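Local coordinates for protein ecto-NAD+ glycohydrolase (CD38 molecule) (Bos taurus, PDB 3GC6) that is the bovine CD38 ectoenzyme, a member of the ADP-ribosyl cyclase family with five disulfides within its chain and a parallel beta-sheet, at residues W200-T205 and D241-R246; T34-S39 and R102-E107. The protein carries 1 engineered substitution. One frame throughout, in Å; residues are numbered along the deposited sequence. Where two conformers were deposited one is given.

Contact 1: residues W200-T205 and D241-R246; sequences WLVHDT and DQFLQR. With NAG (2-acetamido-2-deoxy-beta-D-glucopyranose), chain C.
Phe-243 lies across Trp-200 and Val-202 of one strand, with a different part of its ring set against each. Its CE1 lies over one face of the indole, off toward the rim, 3.5 Å from Trp-200 CG. The ring planes stand 51° apart, an oblique meeting with 5.2 Å between the centroids of the five-membered ring and the phenyl group. Val-202 approaches the phenyl face through a single methyl, CG2, which makes a CH-pi contact 3.9 Å from the ring centroid and lies 3.6 Å from Phe-243 CG. With CG anti to the backbone N (chi1 169°), Phe-243 carries its ring from the helix down onto the strand. Strand 196-203 is an inner strand of the four-stranded parallel sheet, and the short helix 240-244, which follows edge strand 231-239, is laid against it by this hydrophobic contact. Beyond the indole, Arg-246 brings its guanidinium face to the Trp-200 edge at CZ3, although this arginine was modelled in two conformers and the approach is doubtful. At the other end, one water joins His-203 NE2 (2.9 Å) to Gln-242 OE1 (2.7 Å), donating to the amide oxygen. His-203 ND1 in turn donates to Asp-204 O at 3.0 Å. Asp-204 OD2 accepts a bond from NAG N2 (2.9 Å), while its OD1 pairs with Arg-240. Behind Phe-243 stand Leu-93 and Tyr-97 of helix 91-101.

Contact 2: residues T34-S39 and R102-E107; sequences TIRPGS and RLMTLE. With SO4 (sulfate ion), chain F; SO4 (sulfate ion), chain E.
Arg-36 and Met-104 are the nearest residues by backbone, yet their CA atoms are still 10.8 Å apart, so only the long Arg-36 side chain spans the gap, to Met-104 and to the carbonyl of Leu-103. Helix 20-35 has just ended at Arg-36, the first residue to leave helical angles. On the other side, Arg-102 closes helix 91-101 with a Schellman motif, its phi positive at 53°, and the chain then runs on through Met-104 in a loop. The two long side chains come from opposite directions. Arg-36 NH2 reaches Met-104 CG at 3.3 Å, and the thioether folds over the guanidinium: chi3 of 67° turns the methyl CE back across it, 4.2 Å above the plane and over its centre. Leu-103 O lies at the guanidinium edge, 3.7 Å from Arg-36 NH2. Two sulfates, probably from the crystallisation liquor, lie away from the meeting point: Arg-102 NH1 donates to O1 of one (2.6 Å), which also binds Arg-100, and the other lies by Thr-34 and is hydrogen-bonded to Thr-30 and to Ser-41 of the second subunit. Pro-37 packs on Pro-37 of that subunit, placing the turn at the dimer interface. Met-104 is tied by backbone bonds to Gln-83 and Val-85, so the loop leaving helix 91-101 runs beside strand 85-88, while Leu-106 packs on helix 145-159.

Overall arrangement
Contact 2 is complete in the chain before contact 1 begins; their centres are about 23 Å apart and their nearest atoms about 8 Å. Helix 91-101 relates them: its Tyr-97 meets both Phe-243 of contact 1 and Leu-103 of contact 2, whose segment 102-107 begins where that helix ends. Arg-101, at its last turn, bonds to Leu-244 O. The parallel sheet spans both, contact 2 lying beside edge strand 85-88 and contact 1 resting on strand 196-203 near the opposite edge, 231-239. Of the two, only contact 2 reaches the second subunit; no other protein chain of the assembly touches contact 1.

Contact 1: residues W200-T205 and D241-R246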
loop_
_atom_site.group_PDB
_atom_site.type_symbol
_atom_site.label_atom_id
_atom_site.label_comp_id
_atom_site.label_asym_id
_atom_site.label_seq_id
_atom_site.Cartn_x
_atom_site.Cartn_y
_atom_site.Cartn_z
ATOM N N TRP A 200 18.592 -3.359 -28.209
ATOM C CA TRP A 200 18.673 -4.740 -28.616
ATOM C C TRP A 200 17.663 -4.943 -29.744
ATOM O O TRP A 200 16.458 -4.755 -29.531
ATOM C CB TRP A 200 18.297 -5.609 -27.408
ATOM C CG TRP A 200 19.271 -5.449 -26.263
ATOM C CD1 TRP A 200 19.208 -4.539 -25.236
ATOM C CD2 TRP A 200 20.448 -6.228 -26.045
ATOM N NE1 TRP A 200 20.297 -4.708 -24.389
ATOM C CE2 TRP A 200 21.073 -5.731 -24.876
ATOM C CE3 TRP A 200 21.047 -7.283 -26.741
ATOM C CZ2 TRP A 200 22.265 -6.275 -24.374
ATOM C CZ3 TRP A 200 22.232 -7.840 -26.231
ATOM C CH2 TRP A 200 22.825 -7.324 -25.060
ATOM N N LEU A 201 18.126 -5.299 -30.953
ATOM C CA LEU A 201 17.205 -5.547 -32.062
ATOM C C LEU A 201 17.023 -7.058 -32.192
ATOM O O LEU A 201 17.967 -7.751 -32.577
ATOM C CB LEU A 201 17.762 -4.993 -33.387
ATOM C CG LEU A 201 17.543 -3.486 -33.615
ATOM C CD1 LEU A 201 18.260 -2.652 -32.570
ATOM C CD2 LEU A 201 18.021 -3.113 -35.016
ATOM N N VAL A 202 15.819 -7.521 -31.897
ATOM C CA VAL A 202 15.553 -8.945 -31.719
ATOM C C VAL A 202 14.615 -9.403 -32.837
ATOM O O VAL A 202 13.616 -8.750 -33.132
ATOM C CB VAL A 202 14.931 -9.201 -30.307
ATOM C CG1 VAL A 202 14.744 -10.708 -30.106
ATOM C CG2 VAL A 202 15.867 -8.657 -29.222
ATOM N N HIS A 203 14.954 -10.526 -33.481
ATOM C CA HIS A 203 14.161 -11.007 -34.595
ATOM C C HIS A 203 13.454 -12.287 -34.194
ATOM O O HIS A 203 13.818 -12.947 -33.213
ATOM C CB HIS A 203 15.026 -11.257 -35.859
ATOM C CG HIS A 203 16.042 -12.343 -35.703
ATOM N ND1 HIS A 203 15.721 -13.688 -35.780
ATOM C CD2 HIS A 203 17.371 -12.287 -35.462
ATOM C CE1 HIS A 203 16.812 -14.407 -35.589
ATOM N NE2 HIS A 203 17.827 -13.581 -35.394
ATOM N N ASP A 204 12.439 -12.623 -34.972
ATOM C CA ASP A 204 11.656 -13.809 -34.679
ATOM C C ASP A 204 12.359 -15.093 -35.059
ATOM O O ASP A 204 13.129 -15.118 -36.007
ATOM C CB ASP A 204 10.284 -13.647 -35.288
ATOM C CG ASP A 204 9.472 -12.624 -34.525
ATOM O OD1 ASP A 204 9.140 -12.909 -33.357
ATOM O OD2 ASP A 204 9.200 -11.537 -35.064
ATOM N N THR A 205 12.110 -16.151 -34.279
ATOM C CA THR A 205 12.839 -17.405 -34.439
ATOM C C THR A 205 12.724 -17.897 -35.892
ATOM O O THR A 205 11.642 -17.894 -36.474
ATOM C CB THR A 205 12.361 -18.494 -33.404
ATOM O OG1 THR A 205 13.178 -19.672 -33.479
ATOM C CG2 THR A 205 10.897 -18.877 -33.635
ATOM N N ASP A 241 15.150 -16.121 -28.041
ATOM C CA ASP A 241 15.798 -16.962 -27.030
ATOM C C ASP A 241 17.241 -16.536 -26.793
ATOM O O ASP A 241 17.704 -16.550 -25.639
ATOM C CB ASP A 241 15.748 -18.440 -27.426
ATOM C CG ASP A 241 14.337 -19.006 -27.376
ATOM O OD1 ASP A 241 13.437 -18.375 -26.772
ATOM O OD2 ASP A 241 14.126 -20.119 -27.922
ATOM N N GLN A 242 17.962 -16.162 -27.859
ATOM C CA GLN A 242 19.345 -15.698 -27.662
ATOM C C GLN A 242 19.355 -14.437 -26.805
ATOM O O GLN A 242 20.178 -14.299 -25.904
ATOM C CB GLN A 242 20.032 -15.404 -29.002
ATOM C CG GLN A 242 20.291 -16.670 -29.806
ATOM C CD GLN A 242 20.814 -16.374 -31.167
ATOM O OE1 GLN A 242 20.354 -15.447 -31.851
ATOM N NE2 GLN A 242 21.782 -17.180 -31.600
ATOM N N PHE A 243 18.418 -13.534 -27.071
ATOM C CA PHE A 243 18.319 -12.277 -26.332
ATOM C C PHE A 243 18.038 -12.548 -24.856
ATOM O O PHE A 243 18.710 -12.021 -23.943
ATOM C CB PHE A 243 17.189 -11.440 -26.939
ATOM C CG PHE A 243 16.804 -10.225 -26.124
ATOM C CD1 PHE A 243 17.731 -9.230 -25.851
ATOM C CD2 PHE A 243 15.502 -10.077 -25.648
ATOM C CE1 PHE A 243 17.393 -8.113 -25.122
ATOM C CE2 PHE A 243 15.146 -8.959 -24.892
ATOM C CZ PHE A 243 16.082 -7.980 -24.616
ATOM N N LEU A 244 17.048 -13.389 -24.603
ATOM C CA LEU A 244 16.661 -13.651 -23.206
ATOM C C LEU A 244 17.784 -14.324 -22.405
ATOM O O LEU A 244 17.867 -14.176 -21.169
ATOM C CB LEU A 244 15.369 -14.505 -23.170
ATOM C CG LEU A 244 14.122 -13.741 -23.620
ATOM C CD1 LEU A 244 12.970 -14.732 -23.766
ATOM C CD2 LEU A 244 13.748 -12.594 -22.662
ATOM N N GLN A 245 18.621 -15.097 -23.100
ATOM C CA GLN A 245 19.719 -15.851 -22.442
ATOM C C GLN A 245 21.085 -15.130 -22.474
ATOM O O GLN A 245 22.116 -15.703 -22.068
ATOM C CB GLN A 245 19.846 -17.250 -23.064
ATOM C CG GLN A 245 18.591 -18.127 -22.862
ATOM C CD GLN A 245 18.769 -19.565 -23.393
ATOM O OE1 GLN A 245 19.537 -19.809 -24.333
ATOM N NE2 GLN A 245 18.051 -20.516 -22.782
ATOM N N ARG A 246 21.097 -13.894 -22.967
ATOM C CA ARG A 246 22.332 -13.107 -23.031
ATOM C C ARG A 246 22.933 -12.912 -21.643
ATOM O O ARG A 246 22.256 -12.433 -20.733
ATOM C CB ARG A 246 22.080 -11.742 -23.675
ATOM C CG ARG A 246 22.186 -11.741 -25.185
ATOM C CD ARG A 246 23.580 -12.142 -25.652
ATOM N NE ARG A 246 24.527 -11.029 -25.597
ATOM C CZ ARG A 246 24.831 -10.245 -26.630
ATOM N NH1 ARG A 246 24.262 -10.444 -27.817
ATOM N NH2 ARG A 246 25.708 -9.257 -26.477
HETATM C C1 NAG C . 7.831 -7.749 -34.588
HETATM C C2 NAG C . 7.548 -8.741 -33.449
HETATM C C3 NAG C . 6.456 -9.732 -33.892
HETATM C C4 NAG C . 5.241 -9.065 -34.554
HETATM C C5 NAG C . 5.714 -8.060 -35.601
HETATM C C6 NAG C . 4.565 -7.256 -36.234
HETATM C C7 NAG C . 9.409 -9.229 -31.921
HETATM C C8 NAG C . 10.733 -9.910 -31.760
HETATM N N2 NAG C . 8.755 -9.483 -33.070
HETATM O O3 NAG C . 6.061 -10.548 -32.807
HETATM O O4 NAG C . 4.410 -10.060 -35.173
HETATM O O5 NAG C . 6.600 -7.149 -34.968
HETATM O O6 NAG C . 3.764 -6.663 -35.230
HETATM O O7 NAG C . 8.969 -8.497 -31.030
HETATM O O HOH W 1 20.114 -15.114 -34.524
#

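Contact 2: residues T34-S39 and R102-E107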
loop_
_atom_site.group_PDB
_atom_site.type_symbol
_atom_site.label_atom_id
_atom_site.label_comp_id
_atom_site.label_asym_id
_atom_site.label_seq_id
_atom_site.Cartn_x
_atom_site.Cartn_y
_atom_site.Cartn_z
ATOM N N THR A 34 0.969 -5.899 -3.525
ATOM C CA THR A 34 1.400 -7.263 -3.855
ATOM C C THR A 34 2.432 -7.324 -4.986
ATOM O O THR A 34 3.262 -8.241 -5.038
ATOM C CB THR A 34 0.205 -8.215 -4.133
ATOM O OG1 THR A 34 -0.310 -7.978 -5.451
ATOM C CG2 THR A 34 -0.898 -8.041 -3.105
ATOM N N ILE A 35 2.402 -6.343 -5.882
ATOM C CA ILE A 35 3.364 -6.292 -6.983
ATOM C C ILE A 35 4.642 -5.551 -6.607
ATOM O O ILE A 35 5.749 -6.118 -6.687
ATOM C CB ILE A 35 2.749 -5.688 -8.257
ATOM C CG1 ILE A 35 1.608 -6.577 -8.740
ATOM C CG2 ILE A 35 3.803 -5.550 -9.371
ATOM C CD1 ILE A 35 0.961 -6.055 -9.969
ATOM N N ARG A 36 4.505 -4.291 -6.213
ATOM C CA ARG A 36 5.648 -3.490 -5.802
ATOM C C ARG A 36 5.453 -2.915 -4.406
ATOM O O ARG A 36 5.428 -1.701 -4.234
ATOM C CB ARG A 36 5.930 -2.362 -6.804
ATOM C CG ARG A 36 7.064 -2.621 -7.795
ATOM C CD ARG A 36 6.929 -3.965 -8.505
ATOM N NE ARG A 36 7.940 -4.184 -9.542
ATOM C CZ ARG A 36 7.677 -4.236 -10.847
ATOM N NH1 ARG A 36 6.432 -4.085 -11.290
ATOM N NH2 ARG A 36 8.664 -4.437 -11.712
ATOM N N PRO A 37 5.332 -3.789 -3.394
ATOM C CA PRO A 37 5.188 -3.262 -2.047
ATOM C C PRO A 37 6.553 -2.946 -1.432
ATOM O O PRO A 37 7.585 -3.015 -2.125
ATOM C CB PRO A 37 4.552 -4.426 -1.302
ATOM C CG PRO A 37 5.171 -5.637 -1.932
ATOM C CD PRO A 37 5.342 -5.264 -3.408
ATOM N N GLY A 38 6.548 -2.615 -0.142
ATOM C CA GLY A 38 7.757 -2.185 0.556
ATOM C C GLY A 38 8.073 -0.731 0.237
ATOM O O GLY A 38 8.852 -0.077 0.937
ATOM N N SER A 39 7.444 -0.221 -0.819
ATOM C CA SER A 39 7.693 1.128 -1.304
ATOM C C SER A 39 6.957 2.161 -0.456
ATOM O O SER A 39 6.096 1.793 0.358
ATOM C CB SER A 39 7.213 1.226 -2.751
ATOM O OG SER A 39 5.820 0.929 -2.816
ATOM N N ARG A 102 13.500 -8.694 -13.779
ATOM C CA ARG A 102 13.020 -7.800 -12.710
ATOM C C ARG A 102 13.373 -6.345 -13.045
ATOM O O ARG A 102 13.918 -5.596 -12.231
ATOM C CB ARG A 102 13.607 -8.199 -11.339
ATOM C CG ARG A 102 13.437 -9.690 -10.942
ATOM C CD ARG A 102 12.028 -10.245 -11.050
ATOM N NE ARG A 102 11.908 -11.572 -10.405
ATOM C CZ ARG A 102 12.055 -12.755 -11.011
ATOM N NH1 ARG A 102 12.335 -12.828 -12.301
ATOM N NH2 ARG A 102 11.924 -13.886 -10.320
ATOM N N LEU A 103 13.089 -5.975 -14.287
ATOM C CA LEU A 103 13.211 -4.589 -14.755
ATOM C C LEU A 103 11.802 -3.993 -14.910
ATOM O O LEU A 103 10.773 -4.678 -14.720
ATOM C CB LEU A 103 13.921 -4.543 -16.121
ATOM C CG LEU A 103 15.286 -5.234 -16.110
ATOM C CD1 LEU A 103 15.868 -5.348 -17.529
ATOM C CD2 LEU A 103 16.268 -4.551 -15.153
ATOM N N MET A 104 11.728 -2.703 -15.232
ATOM C CA MET A 104 10.410 -2.083 -15.350
ATOM C C MET A 104 10.212 -1.333 -16.672
ATOM O O MET A 104 10.992 -0.413 -16.990
ATOM C CB MET A 104 10.123 -1.109 -14.200
ATOM C CG MET A 104 10.222 -1.747 -12.842
ATOM S SD MET A 104 10.089 -0.509 -11.495
ATOM C CE MET A 104 8.467 -0.125 -11.839
ATOM N N THR A 105 9.195 -1.742 -17.436
ATOM C CA THR A 105 8.696 -0.943 -18.563
ATOM C C THR A 105 7.730 0.140 -18.050
ATOM O O THR A 105 7.403 0.161 -16.862
ATOM C CB THR A 105 7.909 -1.787 -19.600
ATOM O OG1 THR A 105 6.711 -2.286 -19.000
ATOM C CG2 THR A 105 8.763 -2.980 -20.093
ATOM N N LEU A 106 7.251 0.970 -18.982
ATOM C CA LEU A 106 6.284 2.010 -18.629
ATOM C C LEU A 106 5.052 1.355 -18.015
ATOM O O LEU A 106 4.448 1.900 -17.099
ATOM C CB LEU A 106 5.909 2.797 -19.883
ATOM C CG LEU A 106 4.939 3.980 -19.708
ATOM C CD1 LEU A 106 5.515 4.974 -18.720
ATOM C CD2 LEU A 106 4.626 4.626 -21.056
ATOM N N GLU A 107 4.679 0.189 -18.538
ATOM C CA GLU A 107 3.484 -0.505 -18.059
ATOM C C GLU A 107 3.689 -1.194 -16.721
ATOM O O GLU A 107 2.752 -1.776 -16.167
ATOM C CB GLU A 107 2.994 -1.484 -19.133
ATOM C CG GLU A 107 2.580 -0.833 -20.425
ATOM C CD GLU A 107 3.753 -0.331 -21.278
ATOM O OE1 GLU A 107 4.872 -0.865 -21.159
ATOM O OE2 GLU A 107 3.568 0.567 -22.105
HETATM S S SO4 F . 11.396 -16.499 -12.144
HETATM O O1 SO4 F . 11.725 -15.258 -12.853
HETATM O O2 SO4 F . 12.500 -16.904 -11.285
HETATM O O3 SO4 F . 10.201 -16.270 -11.335
HETATM O O4 SO4 F . 11.141 -17.541 -13.142
HETATM S S SO4 E . -4.620 -8.891 -5.186
HETATM O O1 SO4 E . -3.274 -8.331 -5.287
HETATM O O2 SO4 E . -4.743 -9.643 -3.932
HETATM O O3 SO4 E . -5.596 -7.803 -5.222
HETATM O O4 SO4 E . -4.857 -9.790 -6.318
#